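Local atomic coordinates of purine nucleoside phosphorylase (Thermus thermophilus, PDB entry 6TK9), a protein that catalyses the reversible phosphorolysis of purine nucleosides, probably inosine and guanosine, releasing the free base and ribose 1-phosphate. Residues A[14-19]-A[42-47]; A[91-96]-A[216-221]; A[116-121]-A[199-204]. All blocks are in the same frame, centred on the assembly; numbering follows the deposited sequence.

Interaction 1 of 3, residues A[14-19]-A[42-47]; sequences RSKTDF and AEIPYG
Thr17 lays its methyl against the methyl of Ala42, with CG2 of Thr17 3.7 Å from CB of Ala42, and this overlap is the closer of two small apolar touches that pin the 14-19 turn against strand 39-45. The threonine shows how one branched side chain can serve two masters. Its OG1 lies anti to the backbone N (chi1 172°), which turns the hydroxyl back toward its own chain and leaves CG2 to face the strand. The hydroxyl accepts a hydrogen bond from the backbone of Phe19, N to Thr17 OG1 2.9 Å with an angle of 162° at the hydrogen. This is an ST turn, and it shapes the chain as it runs from helix 4-14 toward strand 23-27.

The second touch lies two residues further along the strand. Lys16 sets its CG 4.2 Å from CD1 of Ile44, the two side chains crossing obliquely. Only the root of the lysine takes part: its chain bends at chi2 (-60°) and carries NZ away from the strand. Ala42 and Ile44, two positions apart, both direct their CB toward the turn, while Glu43 between them forms a salt bridge with Arg63.

Strand 63-66 pairs with 42-47 through backbone hydrogen bonds between Ala42 and Leu66 and between Ile44 and Leu64, and Thr17 and Phe19 also touch Leu66. The turn therefore packs over the antiparallel pair 39-45 and 63-66, near one edge of the chain's mixed sheet. No hydrogen bond or ion pair joins 14-19 to 42-47, so the direct contact between the two is purely one of methyl and methylene groups, while the hydroxyl of Thr17 is spent within its own turn and Glu43 on Arg63.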
ATOM      1  N   ARG A  14     -32.609  35.434  17.120  1.00 58.05           N
ATOM      2  CA  ARG A  14     -33.135  36.765  16.711  1.00 55.79           C
ATOM      3  C   ARG A  14     -34.060  37.335  17.803  1.00 55.12           C
ATOM      4  O   ARG A  14     -34.258  38.552  17.813  1.00 61.32           O
ATOM      5  CB  ARG A  14     -33.815  36.669  15.342  1.00 55.86           C
ATOM      6  CG  ARG A  14     -32.841  36.558  14.170  1.00 61.70           C
ATOM      7  CD  ARG A  14     -33.558  36.349  12.836  1.00 64.73           C
ATOM      8  NE  ARG A  14     -32.692  36.242  11.655  1.00 69.71           N
ATOM      9  CZ  ARG A  14     -33.064  35.774  10.445  1.00 63.06           C
ATOM     10  NH1 ARG A  14     -34.295  35.340  10.221  1.00 57.60           N
ATOM     11  NH2 ARG A  14     -32.186  35.731   9.454  1.00 58.63           N
ATOM     12  N   SER A  15     -34.582  36.521  18.719  1.00 55.66           N
ATOM     13  CA  SER A  15     -35.378  36.999  19.883  1.00 56.00           C
ATOM     14  C   SER A  15     -34.432  37.654  20.887  1.00 56.34           C
ATOM     15  O   SER A  15     -34.936  38.370  21.748  1.00 66.17           O
ATOM     16  CB  SER A  15     -36.199  35.898  20.557  1.00 55.24           C
ATOM     17  OG  SER A  15     -35.514  35.337  21.686  1.00 53.70           O
ATOM     18  N   LYS A  16     -33.129  37.377  20.809  1.00 57.88           N
ATOM     19  CA  LYS A  16     -32.112  37.919  21.751  1.00 58.45           C
ATOM     20  C   LYS A  16     -31.322  39.056  21.096  1.00 57.90           C
ATOM     21  O   LYS A  16     -30.754  39.865  21.851  1.00 59.31           O
ATOM     22  CB  LYS A  16     -31.130  36.838  22.208  1.00 58.22           C
ATOM     23  CG  LYS A  16     -31.762  35.637  22.889  1.00 64.05           C
ATOM     24  CD  LYS A  16     -32.549  35.971  24.140  1.00 64.94           C
ATOM     25  CE  LYS A  16     -33.348  34.797  24.658  1.00 60.66           C
ATOM     26  NZ  LYS A  16     -33.670  34.977  26.087  1.00 61.95           N
ATOM     27  N   THR A  17     -31.268  39.125  19.763  1.00 49.94           N
ATOM     28  CA  THR A  17     -30.355  40.059  19.057  1.00 48.98           C
ATOM     29  C   THR A  17     -30.533  39.981  17.544  1.00 45.58           C
ATOM     30  O   THR A  17     -30.619  38.876  17.013  1.00 47.42           O
ATOM     31  CB  THR A  17     -28.886  39.754  19.371  1.00 49.19           C
ATOM     32  OG1 THR A  17     -28.093  40.573  18.516  1.00 47.77           O
ATOM     33  CG2 THR A  17     -28.517  38.300  19.164  1.00 50.56           C
ATOM     34  N   ASP A  18     -30.513  41.140  16.901  1.00 45.34           N
ATOM     35  CA  ASP A  18     -30.574  41.311  15.432  1.00 51.69           C
ATOM     36  C   ASP A  18     -29.144  41.279  14.870  1.00 51.08           C
ATOM     37  O   ASP A  18     -28.998  41.492  13.657  1.00 54.67           O
ATOM     38  CB  ASP A  18     -31.319  42.608  15.072  1.00 53.68           C
ATOM     39  CG  ASP A  18     -30.686  43.870  15.653  1.00 59.37           C
ATOM     40  OD1 ASP A  18     -29.792  43.744  16.515  1.00 58.28           O
ATOM     41  OD2 ASP A  18     -31.086  44.982  15.245  1.00 68.20           O
ATOM     42  N   PHE A  19     -28.120  41.031  15.693  1.00 49.58           N
ATOM     43  CA  PHE A  19     -26.702  41.009  15.236  1.00 53.28           C
ATOM     44  C   PHE A  19     -26.514  39.905  14.190  1.00 49.88           C
ATOM     45  O   PHE A  19     -26.772  38.733  14.488  1.00 45.03           O
ATOM     46  CB  PHE A  19     -25.726  40.815  16.401  1.00 59.83           C
ATOM     47  CG  PHE A  19     -24.273  41.116  16.091  1.00 63.06           C
ATOM     48  CD1 PHE A  19     -23.806  42.424  16.044  1.00 64.18           C
ATOM     49  CD2 PHE A  19     -23.359  40.091  15.887  1.00 58.99           C
ATOM     50  CE1 PHE A  19     -22.469  42.698  15.784  1.00 59.43           C
ATOM     51  CE2 PHE A  19     -22.024  40.367  15.635  1.00 55.16           C
ATOM     52  CZ  PHE A  19     -21.583  41.668  15.584  1.00 57.33           C
ATOM     53  N   ALA A  42     -24.418  38.856  22.357  1.00 44.65           N
ATOM     54  CA  ALA A  42     -25.249  37.757  22.913  1.00 45.51           C
ATOM     55  C   ALA A  42     -24.360  36.591  23.343  1.00 46.88           C
ATOM     56  O   ALA A  42     -23.285  36.411  22.741  1.00 48.53           O
ATOM     57  CB  ALA A  42     -26.251  37.279  21.894  1.00 49.10           C
ATOM     58  N   GLU A  43     -24.815  35.842  24.349  1.00 44.84           N
ATOM     59  CA  GLU A  43     -24.160  34.626  24.893  1.00 50.80           C
ATOM     60  C   GLU A  43     -25.276  33.667  25.337  1.00 55.44           C
ATOM     61  O   GLU A  43     -25.769  33.819  26.475  1.00 60.90           O
ATOM     62  CB  GLU A  43     -23.183  34.985  26.020  1.00 52.19           C
ATOM     63  CG  GLU A  43     -22.583  33.774  26.739  1.00 56.53           C
ATOM     64  CD  GLU A  43     -21.306  34.016  27.543  1.00 59.11           C
ATOM     65  OE1 GLU A  43     -20.888  35.181  27.645  1.00 62.85           O
ATOM     66  OE2 GLU A  43     -20.724  33.032  28.065  1.00 59.38           O
ATOM     67  N   ILE A  44     -25.668  32.734  24.460  1.00 52.34           N
ATOM     68  CA  ILE A  44     -26.775  31.758  24.681  1.00 48.12           C
ATOM     69  C   ILE A  44     -26.211  30.349  24.850  1.00 47.03           C
ATOM     70  O   ILE A  44     -25.680  29.773  23.904  1.00 47.97           O
ATOM     71  CB  ILE A  44     -27.764  31.817  23.507  1.00 49.38           C
ATOM     72  CG1 ILE A  44     -28.043  33.257  23.058  1.00 48.13           C
ATOM     73  CG2 ILE A  44     -29.034  31.065  23.877  1.00 51.32           C
ATOM     74  CD1 ILE A  44     -28.471  33.369  21.623  1.00 49.00           C
ATOM     75  N   PRO A  45     -26.368  29.708  26.028  1.00 48.18           N
ATOM     76  CA  PRO A  45     -26.025  28.294  26.169  1.00 47.36           C
ATOM     77  C   PRO A  45     -26.889  27.419  25.244  1.00 47.99           C
ATOM     78  O   PRO A  45     -28.021  27.779  24.950  1.00 50.99           O
ATOM     79  CB  PRO A  45     -26.283  27.944  27.641  1.00 47.87           C
ATOM     80  CG  PRO A  45     -27.020  29.137  28.234  1.00 49.35           C
ATOM     81  CD  PRO A  45     -26.933  30.284  27.251  1.00 46.70           C
ATOM     82  N   TYR A  46     -26.339  26.287  24.803  1.00 47.31           N
ATOM     83  CA  TYR A  46     -26.935  25.409  23.760  1.00 46.17           C
ATOM     84  C   TYR A  46     -28.294  24.880  24.244  1.00 48.85           C
ATOM     85  O   TYR A  46     -29.258  24.878  23.424  1.00 43.15           O
ATOM     86  CB  TYR A  46     -25.939  24.311  23.394  1.00 44.98           C
ATOM     87  CG  TYR A  46     -24.709  24.760  22.638  1.00 45.36           C
ATOM     88  CD1 TYR A  46     -24.618  26.016  22.056  1.00 40.91           C
ATOM     89  CD2 TYR A  46     -23.650  23.883  22.439  1.00 45.94           C
ATOM     90  CE1 TYR A  46     -23.485  26.404  21.359  1.00 42.97           C
ATOM     91  CE2 TYR A  46     -22.524  24.246  21.723  1.00 45.04           C
ATOM     92  CZ  TYR A  46     -22.443  25.512  21.172  1.00 43.25           C
ATOM     93  OH  TYR A  46     -21.335  25.872  20.467  1.00 40.88           O
ATOM     94  N   GLY A  47     -28.376  24.534  25.542  1.00 45.27           N
ATOM     95  CA  GLY A  47     -29.563  23.962  26.205  1.00 46.84           C
ATOM     96  C   GLY A  47     -30.824  24.795  26.034  1.00 45.88           C
ATOM     97  O   GLY A  47     -31.908  24.218  26.104  1.00 49.92           O
TER

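Interaction 2 of 3, residues A[91-96]-A[216-221]; sequences EVVFPV and VIALRH
Val93 and Val96 share nearly the same first torsion, chi1 -64° and -63°, which leaves CB and CG1 of Val93 facing Ala218 and CG2 of Val96 facing Leu219, where the junction of helices 89-92 and 94-102 packs on helix 213-222 within the alpha/beta fold of the phosphorylase superfamily.

Ala218 is the point where the backbones come nearest, with the CA atoms of Val93 and Ala218 6.4 Å apart. Its single methyl lies against the branch point of the valine: Ala218 CB is 3.5 Å from Val93 CB and equally close to CG1, with CG2 a little further off. A small residue on the helix thus admits a beta-branched one at short range.

The second pair is arranged differently. The bond from CA to CB in Leu219 does not aim at 91-96, yet the isobutyl group swings round to meet Val96, chi1 (-79°) placing CG beside its backbone N. The leucine side chain then crosses the valine at about a right angle, and Leu219 CG lies 3.9 Å from Val96 CG2.

All four residues are buried, and the layer continues onto the sheet: Val96 and Leu219 both touch Phe107 of strand 106-115, and Leu219 also reaches Leu109. Beyond the contact, Phe94 turns the other way, onto Lys5, Ile6 and Ala9 of helix 4-14, while Ile217 packs on Ser190 of a second subunit. The two segments thus meet over strand 106-115, with no hydrogen bond between them. The fork of Leu219 straddles Val96, with CD1 and CD2 of Leu219 each 4.0 Å from Val96 CB and CD2 3.9 Å from Val96 O.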
ATOM      1  N   GLU A  91     -27.601  15.491  13.998  1.00 48.48           N
ATOM      2  CA  GLU A  91     -27.751  16.258  15.266  1.00 46.94           C
ATOM      3  C   GLU A  91     -26.479  17.079  15.496  1.00 48.40           C
ATOM      4  O   GLU A  91     -26.592  18.239  15.961  1.00 55.38           O
ATOM      5  CB  GLU A  91     -28.048  15.333  16.456  1.00 46.49           C
ATOM      6  CG  GLU A  91     -29.508  14.888  16.561  1.00 44.37           C
ATOM      7  CD  GLU A  91     -29.806  13.977  17.752  1.00 50.05           C
ATOM      8  OE1 GLU A  91     -29.029  13.018  18.011  1.00 41.28           O
ATOM      9  OE2 GLU A  91     -30.814  14.238  18.437  1.00 56.04           O
ATOM     10  N   VAL A  92     -25.322  16.494  15.167  1.00 48.05           N
ATOM     11  CA  VAL A  92     -23.960  17.091  15.328  1.00 43.03           C
ATOM     12  C   VAL A  92     -23.841  18.355  14.460  1.00 38.35           C
ATOM     13  O   VAL A  92     -23.096  19.275  14.854  1.00 42.80           O
ATOM     14  CB  VAL A  92     -22.859  16.045  15.015  1.00 45.86           C
ATOM     15  CG1 VAL A  92     -21.533  16.673  14.630  1.00 46.58           C
ATOM     16  CG2 VAL A  92     -22.632  15.071  16.172  1.00 47.21           C
ATOM     17  N   VAL A  93     -24.516  18.426  13.316  1.00 34.24           N
ATOM     18  CA  VAL A  93     -24.333  19.574  12.381  1.00 35.04           C
ATOM     19  C   VAL A  93     -25.488  20.566  12.507  1.00 35.65           C
ATOM     20  O   VAL A  93     -25.531  21.495  11.675  1.00 37.72           O
ATOM     21  CB  VAL A  93     -24.194  19.116  10.917  1.00 34.81           C
ATOM     22  CG1 VAL A  93     -22.950  18.274  10.697  1.00 33.41           C
ATOM     23  CG2 VAL A  93     -25.445  18.399  10.436  1.00 35.51           C
ATOM     24  N   PHE A  94     -26.423  20.377  13.442  1.00 38.62           N
ATOM     25  CA  PHE A  94     -27.544  21.333  13.611  1.00 38.00           C
ATOM     26  C   PHE A  94     -26.938  22.722  13.839  1.00 38.81           C
ATOM     27  O   PHE A  94     -27.194  23.617  13.027  1.00 37.70           O
ATOM     28  CB  PHE A  94     -28.568  20.872  14.652  1.00 38.18           C
ATOM     29  CG  PHE A  94     -29.808  21.732  14.627  1.00 41.63           C
ATOM     30  CD1 PHE A  94     -30.699  21.664  13.562  1.00 39.46           C
ATOM     31  CD2 PHE A  94     -30.039  22.681  15.616  1.00 45.61           C
ATOM     32  CE1 PHE A  94     -31.805  22.504  13.501  1.00 41.35           C
ATOM     33  CE2 PHE A  94     -31.149  23.516  15.555  1.00 43.45           C
ATOM     34  CZ  PHE A  94     -32.029  23.424  14.500  1.00 42.31           C
ATOM     35  N   PRO A  95     -26.050  22.933  14.852  1.00 36.77           N
ATOM     36  CA  PRO A  95     -25.468  24.251  15.111  1.00 37.02           C
ATOM     37  C   PRO A  95     -24.946  24.954  13.842  1.00 39.70           C
ATOM     38  O   PRO A  95     -25.507  25.991  13.514  1.00 46.66           O
ATOM     39  CB  PRO A  95     -24.364  23.980  16.149  1.00 37.47           C
ATOM     40  CG  PRO A  95     -24.826  22.740  16.875  1.00 36.89           C
ATOM     41  CD  PRO A  95     -25.564  21.932  15.820  1.00 37.57           C
ATOM     42  N   VAL A  96     -23.940  24.413  13.146  1.00 37.79           N
ATOM     43  CA  VAL A  96     -23.357  25.095  11.947  1.00 38.68           C
ATOM     44  C   VAL A  96     -24.445  25.350  10.888  1.00 40.49           C
ATOM     45  O   VAL A  96     -24.300  26.321  10.136  1.00 46.17           O
ATOM     46  CB  VAL A  96     -22.153  24.354  11.338  1.00 37.03           C
ATOM     47  CG1 VAL A  96     -21.001  24.282  12.325  1.00 35.89           C
ATOM     48  CG2 VAL A  96     -22.514  22.970  10.817  1.00 37.89           C
ATOM     49  N   VAL A 216     -18.007  19.800   7.978  1.00 39.23           N
ATOM     50  CA  VAL A 216     -17.493  20.126   6.616  1.00 35.12           C
ATOM     51  C   VAL A 216     -18.511  19.703   5.552  1.00 34.67           C
ATOM     52  O   VAL A 216     -18.763  20.501   4.664  1.00 34.89           O
ATOM     53  CB  VAL A 216     -16.135  19.483   6.340  1.00 36.29           C
ATOM     54  CG1 VAL A 216     -15.726  19.766   4.898  1.00 37.56           C
ATOM     55  CG2 VAL A 216     -15.074  19.966   7.319  1.00 37.51           C
ATOM     56  N   ILE A 217     -19.067  18.494   5.637  1.00 36.46           N
ATOM     57  CA  ILE A 217     -20.041  17.949   4.640  1.00 40.36           C
ATOM     58  C   ILE A 217     -21.342  18.767   4.697  1.00 40.32           C
ATOM     59  O   ILE A 217     -21.842  19.179   3.628  1.00 44.52           O
ATOM     60  CB  ILE A 217     -20.301  16.443   4.870  1.00 40.38           C
ATOM     61  CG1 ILE A 217     -19.035  15.617   4.636  1.00 43.65           C
ATOM     62  CG2 ILE A 217     -21.448  15.959   3.999  1.00 38.94           C
ATOM     63  CD1 ILE A 217     -19.123  14.189   5.114  1.00 45.60           C
ATOM     64  N   ALA A 218     -21.877  18.984   5.898  1.00 40.94           N
ATOM     65  CA  ALA A 218     -23.107  19.778   6.151  1.00 41.40           C
ATOM     66  C   ALA A 218     -22.965  21.181   5.539  1.00 42.29           C
ATOM     67  O   ALA A 218     -23.936  21.647   4.896  1.00 46.19           O
ATOM     68  CB  ALA A 218     -23.399  19.834   7.635  1.00 38.22           C
ATOM     69  N   LEU A 219     -21.797  21.809   5.708  1.00 41.59           N
ATOM     70  CA  LEU A 219     -21.537  23.212   5.307  1.00 44.01           C
ATOM     71  C   LEU A 219     -21.304  23.319   3.793  1.00 46.24           C
ATOM     72  O   LEU A 219     -21.709  24.367   3.222  1.00 49.71           O
ATOM     73  CB  LEU A 219     -20.358  23.763   6.109  1.00 45.28           C
ATOM     74  CG  LEU A 219     -20.721  24.200   7.526  1.00 46.37           C
ATOM     75  CD1 LEU A 219     -19.482  24.407   8.369  1.00 45.94           C
ATOM     76  CD2 LEU A 219     -21.550  25.468   7.499  1.00 49.93           C
ATOM     77  N   ARG A 220     -20.727  22.306   3.137  1.00 43.64           N
ATOM     78  CA  ARG A 220     -20.517  22.367   1.658  1.00 40.74           C
ATOM     79  C   ARG A 220     -21.852  22.075   0.965  1.00 37.37           C
ATOM     80  O   ARG A 220     -22.112  22.647  -0.117  1.00 35.92           O
ATOM     81  CB  ARG A 220     -19.401  21.423   1.203  1.00 40.73           C
ATOM     82  CG  ARG A 220     -18.025  21.810   1.718  1.00 38.03           C
ATOM     83  CD  ARG A 220     -17.460  23.089   1.132  1.00 40.21           C
ATOM     84  NE  ARG A 220     -17.522  23.128  -0.315  1.00 38.96           N
ATOM     85  CZ  ARG A 220     -18.137  24.060  -1.018  1.00 37.64           C
ATOM     86  NH1 ARG A 220     -18.707  25.095  -0.423  1.00 38.41           N
ATOM     87  NH2 ARG A 220     -18.187  23.955  -2.328  1.00 36.21           N
ATOM     88  N   HIS A 221     -22.692  21.246   1.584  1.00 38.91           N
ATOM     89  CA  HIS A 221     -24.109  21.051   1.173  1.00 40.44           C
ATOM     90  C   HIS A 221     -24.778  22.428   1.027  1.00 39.15           C
ATOM     91  O   HIS A 221     -25.420  22.668  -0.012  1.00 42.16           O
ATOM     92  CB  HIS A 221     -24.794  20.124   2.181  1.00 42.05           C
ATOM     93  CG  HIS A 221     -26.241  19.879   1.934  1.00 43.02           C
ATOM     94  ND1 HIS A 221     -27.222  20.296   2.821  1.00 48.72           N
ATOM     95  CD2 HIS A 221     -26.875  19.230   0.936  1.00 44.57           C
ATOM     96  CE1 HIS A 221     -28.408  19.935   2.360  1.00 46.57           C
ATOM     97  NE2 HIS A 221     -28.223  19.284   1.204  1.00 47.48           N
TER

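Interaction 3 of 3, residues A[116-121]-A[199-204]; sequences LNPRFR and LLRELG
Arg201 runs its aliphatic stem along the backbone of Leu116, its CD coming 3.4 Å from Leu116 O and its CG 4.1 Å from Leu116 CB. The same CD lies 4.2 Å from CD of Pro118, the ring and the arginine crossing at a slant. Leu116 also brings CD1 to within 4.2 Å of Leu200 CB, so that one leucine spans two successive residues of helix 194-202. No hydrogen bond links the segments, although Leu116 O lies at the edge of the guanidinium, near its plane.

CG of Arg201 stands anti to the backbone N (chi1 -159°), and a bend at chi3 (46°) turns the guanidinium away from the loop, toward Glu239. There NH1 forms a salt bridge with Glu239, and a long, weak ion pair reaches Glu239 of a fourth subunit. Pro118 packs on that same glutamate of the neighbour, which places this part of the contact in a subunit interface of the six-chain assembly.

The loop has its own supports. Asn117 OD1 accepts from Arg119 N at 3.3 Å, in the carbonyl plane and on a lone pair, forming an Asx turn, while its ND2 bonds to Asp206. Backbone hydrogen bonds of Leu116 and Asn117 with Asp206 tie the loop to the chain leaving the helix, and Asn117 CB sits over the centre of one face of the Phe120 ring. Gly204, with positive phi and two bonds back into the last turn, one of them N to Arg201 O, makes a Schellman motif at the C-terminal end of helix 194-202.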
ATOM      1  N   LEU A 116      -0.578  12.000  12.729  1.00 53.28           N
ATOM      2  CA  LEU A 116      -0.226  10.671  12.152  1.00 52.89           C
ATOM      3  C   LEU A 116       1.101  10.810  11.422  1.00 53.09           C
ATOM      4  O   LEU A 116       1.975   9.951  11.647  1.00 66.60           O
ATOM      5  CB  LEU A 116      -1.312  10.179  11.193  1.00 49.66           C
ATOM      6  CG  LEU A 116      -2.669   9.928  11.834  1.00 48.75           C
ATOM      7  CD1 LEU A 116      -3.737   9.833  10.766  1.00 50.21           C
ATOM      8  CD2 LEU A 116      -2.637   8.676  12.699  1.00 48.73           C
ATOM      9  N   ASN A 117       1.199  11.840  10.574  1.00 57.18           N
ATOM     10  CA  ASN A 117       2.439  12.284   9.875  1.00 58.96           C
ATOM     11  C   ASN A 117       3.574  12.382  10.893  1.00 62.98           C
ATOM     12  O   ASN A 117       3.507  13.226  11.784  1.00 61.21           O
ATOM     13  CB  ASN A 117       2.231  13.618   9.156  1.00 56.21           C
ATOM     14  CG  ASN A 117       3.182  13.817   7.994  1.00 57.00           C
ATOM     15  OD1 ASN A 117       4.399  13.833   8.164  1.00 51.38           O
ATOM     16  ND2 ASN A 117       2.625  13.974   6.807  1.00 55.78           N
ATOM     17  N   PRO A 118       4.622  11.520  10.819  1.00 67.91           N
ATOM     18  CA  PRO A 118       5.708  11.531  11.804  1.00 73.20           C
ATOM     19  C   PRO A 118       6.532  12.835  11.803  1.00 70.79           C
ATOM     20  O   PRO A 118       7.236  13.068  12.769  1.00 75.07           O
ATOM     21  CB  PRO A 118       6.607  10.344  11.398  1.00 71.10           C
ATOM     22  CG  PRO A 118       5.740   9.495  10.492  1.00 69.65           C
ATOM     23  CD  PRO A 118       4.825  10.478   9.796  1.00 69.04           C
ATOM     24  N   ARG A 119       6.432  13.624  10.726  1.00 67.82           N
ATOM     25  CA  ARG A 119       7.201  14.876  10.495  1.00 66.28           C
ATOM     26  C   ARG A 119       6.663  15.963  11.427  1.00 64.75           C
ATOM     27  O   ARG A 119       7.492  16.702  11.978  1.00 66.85           O
ATOM     28  CB  ARG A 119       7.130  15.299   9.021  1.00 68.77           C
ATOM     29  CG  ARG A 119       7.554  14.213   8.039  1.00 76.74           C
ATOM     30  CD  ARG A 119       8.604  14.658   7.038  1.00 84.48           C
ATOM     31  NE  ARG A 119       9.424  13.539   6.580  1.00 87.97           N
ATOM     32  CZ  ARG A 119       9.363  12.969   5.376  1.00 87.31           C
ATOM     33  NH1 ARG A 119       8.518  13.408   4.453  1.00 82.87           N
ATOM     34  NH2 ARG A 119      10.166  11.955   5.097  1.00 83.19           N
ATOM     35  N   PHE A 120       5.336  16.010  11.614  1.00 65.28           N
ATOM     36  CA  PHE A 120       4.591  16.915  12.538  1.00 64.45           C
ATOM     37  C   PHE A 120       5.187  16.860  13.960  1.00 65.88           C
ATOM     38  O   PHE A 120       5.895  15.893  14.296  1.00 63.57           O
ATOM     39  CB  PHE A 120       3.116  16.498  12.635  1.00 65.36           C
ATOM     40  CG  PHE A 120       2.216  16.718  11.438  1.00 55.23           C
ATOM     41  CD1 PHE A 120       2.711  17.009  10.176  1.00 53.61           C
ATOM     42  CD2 PHE A 120       0.844  16.571  11.581  1.00 54.46           C
ATOM     43  CE1 PHE A 120       1.858  17.189   9.094  1.00 49.56           C
ATOM     44  CE2 PHE A 120      -0.011  16.756  10.504  1.00 53.85           C
ATOM     45  CZ  PHE A 120       0.500  17.064   9.261  1.00 52.85           C
ATOM     46  N   ARG A 121       4.873  17.866  14.786  1.00 74.55           N
ATOM     47  CA  ARG A 121       5.307  17.997  16.209  1.00 75.29           C
ATOM     48  C   ARG A 121       4.094  18.364  17.075  1.00 66.07           C
ATOM     49  O   ARG A 121       3.285  19.226  16.645  1.00 57.92           O
ATOM     50  CB  ARG A 121       6.417  19.055  16.368  1.00 86.17           C
ATOM     51  CG  ARG A 121       6.131  20.400  15.701  1.00 99.79           C
ATOM     52  CD  ARG A 121       6.869  21.614  16.263  1.00100.82           C
ATOM     53  NE  ARG A 121       6.409  21.980  17.602  1.00107.55           N
ATOM     54  CZ  ARG A 121       7.103  22.700  18.484  1.00110.08           C
ATOM     55  NH1 ARG A 121       8.306  23.159  18.182  1.00112.85           N
ATOM     56  NH2 ARG A 121       6.595  22.954  19.678  1.00102.68           N
ATOM     57  N   LEU A 199      -3.139   1.925   9.979  1.00 39.99           N
ATOM     58  CA  LEU A 199      -4.139   1.763   8.898  1.00 43.84           C
ATOM     59  C   LEU A 199      -4.493   3.159   8.346  1.00 44.25           C
ATOM     60  O   LEU A 199      -4.462   3.321   7.099  1.00 44.21           O
ATOM     61  CB  LEU A 199      -5.322   0.979   9.475  1.00 46.83           C
ATOM     62  CG  LEU A 199      -6.679   1.115   8.785  1.00 48.88           C
ATOM     63  CD1 LEU A 199      -7.575  -0.055   9.178  1.00 49.19           C
ATOM     64  CD2 LEU A 199      -7.353   2.424   9.135  1.00 50.13           C
ATOM     65  N   LEU A 200      -4.709   4.163   9.206  1.00 40.95           N
ATOM     66  CA  LEU A 200      -5.199   5.508   8.762  1.00 43.29           C
ATOM     67  C   LEU A 200      -4.060   6.316   8.127  1.00 42.39           C
ATOM     68  O   LEU A 200      -4.334   7.066   7.181  1.00 42.47           O
ATOM     69  CB  LEU A 200      -5.803   6.288   9.934  1.00 43.19           C
ATOM     70  CG  LEU A 200      -7.091   5.712  10.509  1.00 40.77           C
ATOM     71  CD1 LEU A 200      -7.399   6.343  11.853  1.00 40.25           C
ATOM     72  CD2 LEU A 200      -8.227   5.893   9.530  1.00 40.83           C
ATOM     73  N   ARG A 201      -2.834   6.192   8.625  1.00 43.75           N
ATOM     74  CA  ARG A 201      -1.665   6.866   8.003  1.00 49.12           C
ATOM     75  C   ARG A 201      -1.517   6.354   6.558  1.00 47.74           C
ATOM     76  O   ARG A 201      -1.379   7.190   5.638  1.00 42.13           O
ATOM     77  CB  ARG A 201      -0.398   6.654   8.840  1.00 52.29           C
ATOM     78  CG  ARG A 201       0.697   7.685   8.584  1.00 60.00           C
ATOM     79  CD  ARG A 201       1.977   7.464   9.385  1.00 62.18           C
ATOM     80  NE  ARG A 201       2.359   6.060   9.307  1.00 62.98           N
ATOM     81  CZ  ARG A 201       2.962   5.369  10.262  1.00 62.36           C
ATOM     82  NH1 ARG A 201       3.309   5.948  11.401  1.00 74.78           N
ATOM     83  NH2 ARG A 201       3.212   4.090  10.067  1.00 61.72           N
ATOM     84  N   GLU A 202      -1.613   5.038   6.361  1.00 52.80           N
ATOM     85  CA  GLU A 202      -1.223   4.353   5.100  1.00 56.85           C
ATOM     86  C   GLU A 202      -2.342   4.571   4.061  1.00 55.17           C
ATOM     87  O   GLU A 202      -1.996   4.634   2.857  1.00 54.29           O
ATOM     88  CB  GLU A 202      -0.741   2.930   5.443  1.00 69.93           C
ATOM     89  CG  GLU A 202      -1.464   1.782   4.739  1.00 84.30           C
ATOM     90  CD  GLU A 202      -0.996   0.367   5.106  1.00 93.31           C
ATOM     91  OE1 GLU A 202      -1.388  -0.151   6.193  1.00 86.67           O
ATOM     92  OE2 GLU A 202      -0.252  -0.237   4.293  1.00 83.15           O
ATOM     93  N   LEU A 203      -3.594   4.814   4.488  1.00 48.87           N
ATOM     94  CA  LEU A 203      -4.685   5.329   3.606  1.00 48.61           C
ATOM     95  C   LEU A 203      -4.498   6.813   3.235  1.00 48.35           C
ATOM     96  O   LEU A 203      -5.330   7.306   2.438  1.00 45.35           O
ATOM     97  CB  LEU A 203      -6.047   5.188   4.294  1.00 52.57           C
ATOM     98  CG  LEU A 203      -6.497   3.767   4.612  1.00 57.48           C
ATOM     99  CD1 LEU A 203      -7.948   3.776   5.074  1.00 55.84           C
ATOM    100  CD2 LEU A 203      -6.291   2.836   3.419  1.00 56.20           C
ATOM    101  N   GLY A 204      -3.536   7.531   3.834  1.00 45.20           N
ATOM    102  CA  GLY A 204      -3.193   8.924   3.463  1.00 44.59           C
ATOM    103  C   GLY A 204      -3.729   9.977   4.430  1.00 42.11           C
ATOM    104  O   GLY A 204      -3.839  11.126   4.022  1.00 39.52           O
TER

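How the interactions relate
Interaction 2 is the core contact, with all its touching residues buried, whereas interactions 1 and 3 are partly buried and lie on opposite sides of the chain's centre, their own centres about 40 Å apart. Strand 106-115 relates two of them: its Phe107 and Leu109 touch side chains of interaction 2, and it leads into the 116-121 loop of interaction 3. Helix 4-14 similarly borders interaction 2 before leading into the turn of interaction 1. None has a hydrogen bond across its segments, but the chemistry shifts with place: methyl and methylene touches near the sheet's edge, close-packed aliphatic side chains in the middle, and an arginine stem with its charge directed to a subunit interface.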